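Local coordinates for protein bitiscetin (PDB 1JWI) that binds von Willebrand factor and induces its interaction with platelet GPIbalpha through the A1 domain, so that platelets aggregate, at residues A[95-103]-A[111-119]. Residues are numbered along the deposited sequence; the frame is centred on the assembly and turned at random.
Sequences DEPTKCFGL and TWTDLPCGE
Trp112 and Leu103 meet in the antiparallel beta hairpin of strands 100-103 and 112-115 of the C-type lectin fold, a worked example of a backbone ladder continued by a disulfide just past its end. Leu103 CD2 comes within 3.6 Å of Trp112 CD1, near NE1 as well, while Val51 and Ala55 of helix 45-58 also touch this leucine. Thr113 and Gly102 form a hydrogen-bonded pair with two N-H...O bonds, Thr113 N to Gly102 O (3.0 Å) and Gly102 N to Thr113 O (3.1 Å). Asp114 sits opposite Phe101 in a non-hydrogen-bonded pair: its CA lies over one face of the phenyl ring, 4.2 Å from the centroid, offset toward the rim. With CG between backbone N and carbonyl carbon (chi1 57°), its carboxylate reaches back to Thr98, and Thr98 OG1 donates to the anti lone pair of Asp114 OD1 (2.6 Å). That oxygen also hydrogen-bonds a polar side chain of the partner chain, and an aromatic side chain of that chain meets the Phe101 ring edge-to-face. Leu115 N then makes a short bond to Cys100 O (2.7 Å), whereas the hydrogen bond from Cys100 N to Leu115 O is weak. Pro116 lays CB and CG against the Glu96 carboxylate and opens a type I turn. A water bridges Cys117 N to Pro97 O and Lys99 N, and the disulfide ties strand 100-103 to this turn, Cys117 SG and Cys100 SG 2.0 Å apart with a torsion of 97°.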
# COMPACT_ATOMS: atom_id res chain seq x y z
N ASP A 95 -0.74 4.67 8.85
CA ASP A 95 0.30 5.66 9.18
C ASP A 95 0.53 6.65 8.04
O ASP A 95 0.37 7.85 8.21
CB ASP A 95 1.61 4.96 9.53
CG ASP A 95 2.64 5.90 10.12
OD1 ASP A 95 3.85 5.60 10.01
OD2 ASP A 95 2.25 6.94 10.71
N GLU A 96 0.92 6.12 6.88
CA GLU A 96 1.16 6.97 5.71
C GLU A 96 0.66 6.24 4.46
O GLU A 96 1.33 5.35 3.94
CB GLU A 96 2.65 7.27 5.58
CG GLU A 96 2.97 8.47 4.70
CD GLU A 96 4.46 8.71 4.57
OE1 GLU A 96 4.85 9.81 4.12
OE2 GLU A 96 5.26 7.80 4.91
N PRO A 97 -0.55 6.58 3.98
CA PRO A 97 -1.10 5.94 2.79
C PRO A 97 -0.20 6.16 1.58
O PRO A 97 0.36 7.24 1.40
CB PRO A 97 -2.46 6.63 2.62
CG PRO A 97 -2.84 6.95 4.04
CD PRO A 97 -1.54 7.48 4.60
N THR A 98 -0.06 5.12 0.76
CA THR A 98 0.77 5.19 -0.44
C THR A 98 -0.13 4.82 -1.62
O THR A 98 -0.28 3.64 -1.95
CB THR A 98 1.95 4.19 -0.33
OG1 THR A 98 1.46 2.91 0.10
CG2 THR A 98 3.00 4.70 0.66
N LYS A 99 -0.73 5.82 -2.26
CA LYS A 99 -1.66 5.55 -3.35
C LYS A 99 -1.22 5.99 -4.74
O LYS A 99 -1.92 5.74 -5.72
CB LYS A 99 -3.02 6.17 -3.01
CG LYS A 99 -3.51 5.72 -1.63
CD LYS A 99 -4.78 6.40 -1.19
CE LYS A 99 -6.00 5.79 -1.83
NZ LYS A 99 -7.23 6.44 -1.29
N CYS A 100 -0.06 6.63 -4.83
CA CYS A 100 0.49 7.09 -6.10
C CYS A 100 1.72 6.24 -6.46
O CYS A 100 2.46 5.81 -5.57
CB CYS A 100 0.88 8.57 -6.01
SG CYS A 100 -0.57 9.68 -5.95
N PHE A 101 1.93 6.03 -7.75
CA PHE A 101 3.06 5.21 -8.21
C PHE A 101 4.14 5.94 -8.97
O PHE A 101 3.89 6.92 -9.67
CB PHE A 101 2.55 4.04 -9.05
CG PHE A 101 1.76 3.03 -8.26
CD1 PHE A 101 0.44 3.29 -7.90
CD2 PHE A 101 2.35 1.82 -7.85
CE1 PHE A 101 -0.29 2.36 -7.13
CE2 PHE A 101 1.63 0.90 -7.09
CZ PHE A 101 0.32 1.16 -6.73
N GLY A 102 5.37 5.43 -8.84
CA GLY A 102 6.50 6.02 -9.52
C GLY A 102 7.53 4.96 -9.86
O GLY A 102 7.44 3.81 -9.41
N LEU A 103 8.50 5.34 -10.69
CA LEU A 103 9.57 4.43 -11.07
C LEU A 103 10.48 4.29 -9.84
O LEU A 103 10.98 5.28 -9.31
CB LEU A 103 10.34 5.00 -12.26
CG LEU A 103 9.51 5.24 -13.53
CD1 LEU A 103 10.39 5.77 -14.65
CD2 LEU A 103 8.84 3.94 -13.94
N THR A 111 11.17 -1.01 -12.19
CA THR A 111 9.87 -1.43 -11.69
C THR A 111 9.07 -0.28 -11.08
O THR A 111 9.57 0.83 -10.94
CB THR A 111 10.03 -2.53 -10.62
OG1 THR A 111 10.89 -2.05 -9.58
CG2 THR A 111 10.65 -3.77 -11.23
N TRP A 112 7.82 -0.56 -10.72
CA TRP A 112 6.96 0.47 -10.14
C TRP A 112 6.76 0.26 -8.64
O TRP A 112 6.67 -0.88 -8.18
CB TRP A 112 5.61 0.50 -10.85
CG TRP A 112 5.72 0.63 -12.35
CD1 TRP A 112 6.80 1.08 -13.07
CD2 TRP A 112 4.69 0.36 -13.32
NE1 TRP A 112 6.50 1.10 -14.41
CE2 TRP A 112 5.22 0.66 -14.59
CE3 TRP A 112 3.37 -0.12 -13.22
CZ2 TRP A 112 4.47 0.50 -15.77
CZ3 TRP A 112 2.63 -0.28 -14.40
CH2 TRP A 112 3.18 0.03 -15.65
N THR A 113 6.67 1.35 -7.89
CA THR A 113 6.49 1.27 -6.44
C THR A 113 5.44 2.27 -5.95
O THR A 113 5.27 3.34 -6.54
CB THR A 113 7.84 1.52 -5.71
OG1 THR A 113 7.70 1.26 -4.31
CG2 THR A 113 8.30 2.96 -5.91
N ASP A 114 4.72 1.91 -4.88
CA ASP A 114 3.70 2.78 -4.31
C ASP A 114 4.36 3.78 -3.36
O ASP A 114 5.16 3.40 -2.52
CB ASP A 114 2.65 1.96 -3.55
CG ASP A 114 3.26 1.10 -2.46
OD1 ASP A 114 2.87 1.26 -1.29
OD2 ASP A 114 4.14 0.28 -2.79
N LEU A 115 3.99 5.05 -3.50
CA LEU A 115 4.57 6.12 -2.69
C LEU A 115 3.54 7.12 -2.18
O LEU A 115 2.42 7.17 -2.67
CB LEU A 115 5.59 6.89 -3.54
CG LEU A 115 6.75 6.09 -4.15
CD1 LEU A 115 7.37 6.88 -5.30
CD2 LEU A 115 7.77 5.81 -3.07
N PRO A 116 3.92 7.93 -1.18
CA PRO A 116 3.00 8.93 -0.63
C PRO A 116 2.77 9.96 -1.73
O PRO A 116 3.73 10.52 -2.26
CB PRO A 116 3.78 9.53 0.54
CG PRO A 116 4.71 8.41 0.95
CD PRO A 116 5.17 7.88 -0.39
N CYS A 117 1.52 10.20 -2.09
CA CYS A 117 1.20 11.15 -3.15
C CYS A 117 1.71 12.56 -2.87
O CYS A 117 1.91 13.35 -3.79
CB CYS A 117 -0.31 11.21 -3.36
SG CYS A 117 -1.09 9.70 -4.00
N GLY A 118 1.93 12.88 -1.60
CA GLY A 118 2.41 14.21 -1.23
C GLY A 118 3.91 14.40 -1.26
O GLY A 118 4.42 15.48 -0.96
N GLU A 119 4.64 13.34 -1.63
CA GLU A 119 6.10 13.38 -1.71
C GLU A 119 6.52 14.15 -2.96
O GLU A 119 5.87 14.05 -4.00
CB GLU A 119 6.63 11.94 -1.78
CG GLU A 119 8.13 11.79 -1.59
CD GLU A 119 8.58 10.34 -1.72
OE1 GLU A 119 8.72 9.85 -2.86
OE2 GLU A 119 8.78 9.68 -0.67
O HOH W 1 -0.67 8.63 -0.77